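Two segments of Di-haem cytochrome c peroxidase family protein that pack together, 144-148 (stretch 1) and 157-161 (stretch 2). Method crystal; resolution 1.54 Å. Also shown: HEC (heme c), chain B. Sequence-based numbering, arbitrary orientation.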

# COMPACT_ATOMS: atom_id res chain seq x y z
N PRO A 144 -9.83 10.38 -12.60
CA PRO A 144 -9.68 10.18 -11.16
C PRO A 144 -8.27 9.92 -10.67
O PRO A 144 -8.03 10.00 -9.45
N ARG A 145 -7.33 9.58 -11.55
CA ARG A 145 -5.94 9.32 -11.16
C ARG A 145 -5.82 8.12 -10.22
O ARG A 145 -4.92 8.05 -9.38
N VAL A 146 -6.73 7.17 -10.37
CA VAL A 146 -6.62 5.84 -9.78
C VAL A 146 -6.94 4.84 -10.89
O VAL A 146 -7.47 5.24 -11.93
N PRO A 147 -6.63 3.56 -10.71
CA PRO A 147 -6.75 2.61 -11.82
C PRO A 147 -8.15 2.53 -12.38
O PRO A 147 -9.14 2.47 -11.64
N GLN A 148 -8.22 2.45 -13.71
CA GLN A 148 -9.44 2.05 -14.40
C GLN A 148 -9.64 0.54 -14.32
O GLN A 148 -8.69 -0.24 -14.45
N ARG A 157 -11.74 2.29 -6.21
CA ARG A 157 -12.14 3.26 -5.19
C ARG A 157 -10.94 3.94 -4.54
O ARG A 157 -11.11 5.00 -3.91
N ARG A 158 -9.75 3.36 -4.70
CA ARG A 158 -8.50 3.86 -4.16
C ARG A 158 -7.42 3.70 -5.21
O ARG A 158 -7.59 2.99 -6.20
N ASN A 159 -6.28 4.34 -4.95
CA ASN A 159 -5.09 4.12 -5.74
C ASN A 159 -4.50 2.75 -5.41
O ASN A 159 -4.69 2.22 -4.31
N ALA A 160 -3.79 2.17 -6.38
CA ALA A 160 -3.15 0.89 -6.13
C ALA A 160 -1.68 1.08 -5.78
O ALA A 160 -0.99 1.91 -6.42
N PRO A 161 -1.19 0.31 -4.82
CA PRO A 161 0.23 0.36 -4.46
C PRO A 161 1.08 -0.57 -5.31
O PRO A 161 0.60 -1.49 -5.98

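No hydrogen bond joins the two stretches, although they pass close enough for the CA atoms of Val-146 and Asn-159 to lie 4.6 Å apart. Both are irregular in backbone conformation, and they bury only 190 Å² between them. The contact leaves two polar backbone atoms, Arg-158 O and Ala-160 N, without a partner anywhere in the model.

Val-146 supplies the side chain whose CA-to-CB bond points toward the other stretch. In its m rotamer (chi1 -57°), it packs against backbone: Val-146 CB is 3.6 Å from Arg-158 O, and Val-146 CG1 is 3.6 Å from Asn-159 N. The same methyl reaches the side chain of Asn-159, with Val-146 CG1 4.1 Å from Asn-159 CB. The unpaired carbonyl oxygen of Arg-158 thus has aliphatic carbon beside it, and Pro-147 adds to this surrounding, its CD 3.8 Å from Arg-158 O.

The CA-to-CB bond of Pro-147, whose ring is C-gamma exo, points sideways to stretch 2. Pro-147 CG meets Ala-160 CB at 3.9 Å in an apolar contact, while Pro-147 CD lies 3.9 Å from Asn-159 OD1. Asn-159 adopts chi1 t (-165°), and its ND2 is hydrogen-bonded elsewhere in the structure.

The heme c borders both stretches. Pro-147 CB approaches HEC CAC at 3.7 Å, and Ala-160 CB lies 3.5 Å from HEC C2D, so this apolar pair also packs against the cofactor. Arg-158 directs its CB away from stretch 1; with chi1 m and chi2 and chi3 both t, its extended side chain carries NH1 to HEC O2D, where it donates a 2.8 Å hydrogen bond to the propionate near the guanidinium plane. A water ligates the iron, its O 2.2 Å from HEC FE, and another ligand comes from elsewhere in the structure.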

# COMPACT_ATOMS: atom_id res chain seq x y z
CB PRO A 144 -10.56 8.96 -10.88
CG PRO A 144 -10.67 8.28 -12.15
CD PRO A 144 -10.62 9.31 -13.22
CB ARG A 145 -5.30 10.57 -10.54
CG ARG A 145 -5.48 11.79 -11.45
CD ARG A 145 -4.71 13.01 -10.93
NE ARG A 145 -5.11 13.45 -9.59
CZ ARG A 145 -6.14 14.25 -9.33
NH1 ARG A 145 -6.91 14.71 -10.31
NH2 ARG A 145 -6.41 14.62 -8.09
CB VAL A 146 -7.55 5.66 -8.57
CG1 VAL A 146 -7.27 6.70 -7.52
CG2 VAL A 146 -9.01 5.72 -8.99
CB PRO A 147 -6.32 1.28 -11.21
CG PRO A 147 -5.35 1.68 -10.12
CD PRO A 147 -5.91 2.97 -9.56
CB GLN A 148 -9.39 2.50 -15.86
CG GLN A 148 -10.68 2.24 -16.64
CD GLN A 148 -10.57 2.63 -18.10
OE1 GLN A 148 -9.69 3.41 -18.49
NE2 GLN A 148 -11.45 2.08 -18.92
CB ARG A 157 -12.99 2.59 -4.12
CG ARG A 157 -14.37 2.15 -4.65
CD ARG A 157 -15.19 1.34 -3.62
NE ARG A 157 -14.41 0.34 -2.88
CZ ARG A 157 -14.25 -0.94 -3.23
NH1 ARG A 157 -13.54 -1.75 -2.46
NH2 ARG A 157 -14.79 -1.41 -4.34
CB ARG A 158 -8.08 3.13 -2.87
CG ARG A 158 -9.03 3.33 -1.70
CD ARG A 158 -8.51 2.70 -0.39
NE ARG A 158 -9.42 2.96 0.72
CZ ARG A 158 -9.84 2.04 1.57
NH1 ARG A 158 -9.37 0.78 1.50
NH2 ARG A 158 -10.70 2.38 2.52
CB ASN A 159 -4.06 5.22 -5.46
CG ASN A 159 -2.96 5.27 -6.50
OD1 ASN A 159 -3.11 4.81 -7.64
ND2 ASN A 159 -1.85 5.91 -6.13
CB ALA A 160 -3.23 -0.02 -7.35
CB PRO A 161 0.22 -0.12 -3.01
CG PRO A 161 -0.83 -1.19 -3.04
CD PRO A 161 -1.93 -0.61 -3.93
FE HEC B . -4.53 -5.11 -6.75
CHA HEC B . -4.20 -3.63 -3.63
CHB HEC B . -2.98 -7.89 -5.58
CHC HEC B . -5.69 -6.91 -9.44
CHD HEC B . -6.26 -2.36 -7.90
NA HEC B . -3.66 -5.61 -4.98
C1A HEC B . -3.66 -4.88 -3.81
C2A HEC B . -2.94 -5.62 -2.82
C3A HEC B . -2.51 -6.75 -3.40
C4A HEC B . -3.04 -6.81 -4.73
CMA HEC B . -1.78 -7.91 -2.72
CAA HEC B . -2.72 -5.17 -1.36
CBA HEC B . -1.37 -4.48 -1.22
CGA HEC B . -1.16 -3.87 0.14
O1A HEC B . 0.01 -3.44 0.37
O2A HEC B . -2.15 -3.69 0.91
NB HEC B . -4.40 -7.02 -7.39
C1B HEC B . -3.71 -8.03 -6.73
C2B HEC B . -3.86 -9.24 -7.50
C3B HEC B . -4.70 -9.01 -8.51
C4B HEC B . -5.02 -7.60 -8.48
CMB HEC B . -3.21 -10.58 -7.12
CAB HEC B . -5.16 -9.97 -9.63
CBB HEC B . -6.06 -11.07 -9.03
NC HEC B . -5.72 -4.70 -8.36
C1C HEC B . -6.03 -5.59 -9.38
C2C HEC B . -6.60 -4.81 -10.45
C3C HEC B . -6.74 -3.54 -10.06
C4C HEC B . -6.21 -3.45 -8.72
CMC HEC B . -6.89 -5.36 -11.86
CAC HEC B . -6.98 -2.31 -10.97
CBC HEC B . -8.40 -2.30 -11.54
ND HEC B . -5.06 -3.32 -5.94
C1D HEC B . -5.77 -2.31 -6.62
C2D HEC B . -6.04 -1.25 -5.69
C3D HEC B . -5.47 -1.66 -4.38
C4D HEC B . -4.87 -2.95 -4.60
CMD HEC B . -6.86 -0.01 -5.97
CAD HEC B . -5.54 -0.89 -3.05
CBD HEC B . -6.96 -1.00 -2.56
CGD HEC B . -7.12 -0.63 -1.09
O1D HEC B . -6.11 -0.26 -0.45
O2D HEC B . -8.31 -0.65 -0.64
O HOH W 1 -6.42 -5.63 -5.77